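Long-range contact in cytochrome P450 monooxygenase (Rhodococcus sp. ECU0066, PDB 6KBH), which probably uses heme-bound oxygen to oxygenate organic substrates, with electrons passed to the heme by its own FMN and [2Fe-2S] cluster: residues A[284-289]-A[431-436]. Numbering follows the deposited sequence.
With HEM (protoporphyrin IX containing Fe), chain C.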
loop_
_atom_site.group_PDB
_atom_site.type_symbol
_atom_site.label_atom_id
_atom_site.label_comp_id
_atom_site.label_asym_id
_atom_site.label_seq_id
_atom_site.Cartn_x
_atom_site.Cartn_y
_atom_site.Cartn_z
ATOM N N HIS A 284 -19.282 -6.144 -3.657
ATOM C CA HIS A 284 -19.430 -7.556 -4.013
ATOM C C HIS A 284 -18.740 -7.908 -5.331
ATOM O O HIS A 284 -17.784 -8.690 -5.350
ATOM C CB HIS A 284 -20.916 -7.923 -4.065
ATOM C CG HIS A 284 -21.168 -9.351 -4.428
ATOM N ND1 HIS A 284 -22.363 -9.785 -4.960
ATOM C CD2 HIS A 284 -20.377 -10.447 -4.336
ATOM C CE1 HIS A 284 -22.298 -11.086 -5.181
ATOM N NE2 HIS A 284 -21.102 -11.511 -4.813
ATOM N N GLU A 285 -19.210 -7.341 -6.448
ATOM C CA GLU A 285 -18.727 -7.802 -7.749
ATOM C C GLU A 285 -17.298 -7.351 -8.004
ATOM O O GLU A 285 -16.493 -8.108 -8.561
ATOM C CB GLU A 285 -19.628 -7.305 -8.876
ATOM C CG GLU A 285 -21.111 -7.437 -8.640
ATOM C CD GLU A 285 -21.886 -7.378 -9.941
ATOM O OE1 GLU A 285 -21.429 -7.978 -10.938
ATOM O OE2 GLU A 285 -22.930 -6.697 -9.976
ATOM N N THR A 286 -16.970 -6.116 -7.621
ATOM C CA THR A 286 -15.623 -5.606 -7.845
ATOM C C THR A 286 -14.582 -6.479 -7.158
ATOM O O THR A 286 -13.519 -6.753 -7.725
ATOM C CB THR A 286 -15.528 -4.164 -7.357
ATOM O OG1 THR A 286 -16.028 -4.083 -6.017
ATOM C CG2 THR A 286 -16.345 -3.247 -8.246
ATOM N N THR A 287 -14.876 -6.941 -5.940
ATOM C CA THR A 287 -13.920 -7.793 -5.239
ATOM C C THR A 287 -13.898 -9.196 -5.833
ATOM O O THR A 287 -12.823 -9.762 -6.062
ATOM C CB THR A 287 -14.246 -7.838 -3.746
ATOM O OG1 THR A 287 -14.201 -6.511 -3.207
ATOM C CG2 THR A 287 -13.237 -8.706 -3.008
ATOM N N ALA A 288 -15.071 -9.772 -6.093
ATOM C CA ALA A 288 -15.130 -11.091 -6.714
ATOM C C ALA A 288 -14.359 -11.114 -8.029
ATOM O O ALA A 288 -13.497 -11.975 -8.243
ATOM C CB ALA A 288 -16.587 -11.500 -6.937
ATOM N N ASN A 289 -14.652 -10.160 -8.919
ATOM C CA ASN A 289 -13.966 -10.097 -10.206
ATOM C C ASN A 289 -12.462 -9.929 -10.030
ATOM O O ASN A 289 -11.675 -10.537 -10.765
ATOM C CB ASN A 289 -14.542 -8.959 -11.046
ATOM C CG ASN A 289 -15.977 -9.219 -11.471
ATOM O OD1 ASN A 289 -16.367 -10.364 -11.700
ATOM N ND2 ASN A 289 -16.766 -8.157 -11.583
ATOM N N THR A 431 -19.173 -1.770 -20.109
ATOM C CA THR A 431 -18.115 -0.783 -20.254
ATOM C C THR A 431 -17.111 -0.795 -19.112
ATOM O O THR A 431 -15.969 -0.370 -19.316
ATOM C CB THR A 431 -18.706 0.624 -20.372
ATOM O OG1 THR A 431 -19.193 1.048 -19.093
ATOM C CG2 THR A 431 -19.845 0.640 -21.381
ATOM N N SER A 432 -17.489 -1.268 -17.922
ATOM C CA SER A 432 -16.699 -0.921 -16.747
ATOM C C SER A 432 -16.214 -2.096 -15.903
ATOM O O SER A 432 -15.118 -2.030 -15.337
ATOM C CB SER A 432 -17.501 0.044 -15.877
ATOM O OG SER A 432 -17.729 1.258 -16.570
ATOM N N PHE A 433 -16.992 -3.166 -15.787
ATOM C CA PHE A 433 -16.630 -4.260 -14.896
ATOM C C PHE A 433 -16.101 -5.452 -15.680
ATOM O O PHE A 433 -16.592 -5.765 -16.769
ATOM C CB PHE A 433 -17.818 -4.682 -14.029
ATOM C CG PHE A 433 -18.050 -3.784 -12.846
ATOM C CD1 PHE A 433 -17.315 -2.619 -12.695
ATOM C CD2 PHE A 433 -18.989 -4.105 -11.883
ATOM C CE1 PHE A 433 -17.521 -1.790 -11.614
ATOM C CE2 PHE A 433 -19.198 -3.279 -10.798
ATOM C CZ PHE A 433 -18.465 -2.119 -10.666
ATOM N N ARG A 434 -15.104 -6.124 -15.108
ATOM C CA ARG A 434 -14.385 -7.190 -15.801
ATOM C C ARG A 434 -14.022 -8.281 -14.803
ATOM O O ARG A 434 -13.236 -8.050 -13.877
ATOM C CB ARG A 434 -13.132 -6.651 -16.492
ATOM C CG ARG A 434 -12.291 -7.726 -17.140
ATOM C CD ARG A 434 -11.289 -7.146 -18.119
ATOM N NE ARG A 434 -10.729 -8.192 -18.965
ATOM C CZ ARG A 434 -11.375 -8.745 -19.986
ATOM N NH1 ARG A 434 -12.597 -8.337 -20.301
ATOM N NH2 ARG A 434 -10.795 -9.700 -20.701
ATOM N N GLY A 435 -14.590 -9.464 -15.006
ATOM C CA GLY A 435 -14.260 -10.639 -14.240
ATOM C C GLY A 435 -14.861 -11.862 -14.896
ATOM O O GLY A 435 -15.997 -11.835 -15.379
ATOM N N PRO A 436 -14.117 -12.962 -14.926
ATOM C CA PRO A 436 -14.595 -14.148 -15.641
ATOM C C PRO A 436 -15.843 -14.743 -15.013
ATOM O O PRO A 436 -16.031 -14.727 -13.795
ATOM C CB PRO A 436 -13.412 -15.119 -15.551
ATOM C CG PRO A 436 -12.664 -14.691 -14.337
ATOM C CD PRO A 436 -12.832 -13.200 -14.244
HETATM C CHA HEM C . -15.670 4.249 -5.138
HETATM C CHB HEM C . -13.194 0.511 -7.448
HETATM C CHC HEM C . -14.112 -2.706 -3.347
HETATM C CHD HEM C . -16.556 1.025 -1.086
HETATM C C1A HEM C . -14.922 3.299 -5.963
HETATM C C2A HEM C . -14.503 3.896 -7.236
HETATM C C3A HEM C . -13.813 2.864 -7.875
HETATM C C4A HEM C . -13.885 1.725 -6.923
HETATM C CMA HEM C . -13.162 2.914 -9.222
HETATM C CAA HEM C . -14.723 5.288 -7.743
HETATM C CBA HEM C . -13.515 6.170 -7.695
HETATM C CGA HEM C . -13.662 7.632 -7.954
HETATM O O1A HEM C . -14.767 7.852 -8.516
HETATM O O2A HEM C . -12.637 8.240 -7.541
HETATM C C1B HEM C . -13.200 -0.715 -6.589
HETATM C C2B HEM C . -12.537 -2.049 -6.956
HETATM C C3B HEM C . -12.826 -3.049 -5.666
HETATM C C4B HEM C . -13.627 -2.217 -4.684
HETATM C CMB HEM C . -11.799 -2.370 -8.211
HETATM C CAB HEM C . -12.414 -4.472 -5.499
HETATM C CBB HEM C . -10.979 -4.815 -5.705
HETATM C C1C HEM C . -14.867 -1.702 -2.545
HETATM C C2C HEM C . -15.280 -2.297 -1.302
HETATM C C3C HEM C . -15.962 -1.288 -0.658
HETATM C C4C HEM C . -15.885 -0.172 -1.588
HETATM C CMC HEM C . -15.024 -3.685 -0.816
HETATM C CAC HEM C . -16.594 -1.356 0.698
HETATM C CBC HEM C . -18.072 -1.392 0.845
HETATM C C1D HEM C . -16.428 2.083 -2.095
HETATM C C2D HEM C . -17.090 3.359 -1.665
HETATM C C3D HEM C . -16.817 4.378 -2.934
HETATM C C4D HEM C . -16.037 3.533 -3.900
HETATM C CMD HEM C . -17.816 3.610 -0.389
HETATM C CAD HEM C . -17.240 5.798 -3.058
HETATM C CBD HEM C . -16.408 6.786 -2.307
HETATM C CGD HEM C . -16.511 8.209 -2.720
HETATM O O1D HEM C . -17.016 8.243 -3.868
HETATM O O2D HEM C . -16.058 8.966 -1.824
HETATM N NA HEM C . -14.558 1.964 -5.747
HETATM N NB HEM C . -13.789 -0.785 -5.208
HETATM N NC HEM C . -15.229 -0.389 -2.746
HETATM N ND HEM C . -15.703 2.084 -3.445
HETATM FE FE HEM C . -14.860 0.574 -4.405
#
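Thr286 meets the Phe433 ring through its methyl group: CG2 lies 3.4 Å from Phe433 CZ, at the far end of the ring, and the two side chains run obliquely to each other. Glu285 CB adds a looser contact, 4.4 Å from Phe433 CD2. One turn on, Asn289 packs against the 431-436 loop backbone, its CB 3.2 Å from Arg434 O and its OD1 3.3 Å from Gly435 CA. With no side chain on Gly435, loop and helix close to 4.1 Å between the CA atoms of Asn289 and Gly435. Thr286 also faces the porphyrin, OG1 lying 3.3 Å from HEM C4B. With chi1 at 51°, OG1 sits between the backbone N and the carbonyl carbon, turned back to donate a hydrogen bond to Ala282 O, while CG2 is left to Phe433. A valine here would probably leave Ala282 O without its hydroxyl partner beside the heme. Asn293 ND2 binds Arg434 O, and Ser328 joins both segments, its OG to Thr286 O and its backbone to Arg434. Glu285 directs OE2 to His209 N. Glu285 and Thr286 probably correspond to the acid-alcohol pair of the P450 helix I, which in relatives assists oxygen activation; the loop probably corresponds to the substrate-lining turn near the C-terminal end of the P450 fold. Thr286 thus divides its branches, methyl on Phe433 and hydroxyl by the porphyrin, packing the loop's aromatic ring directly onto a heme-pocket residue.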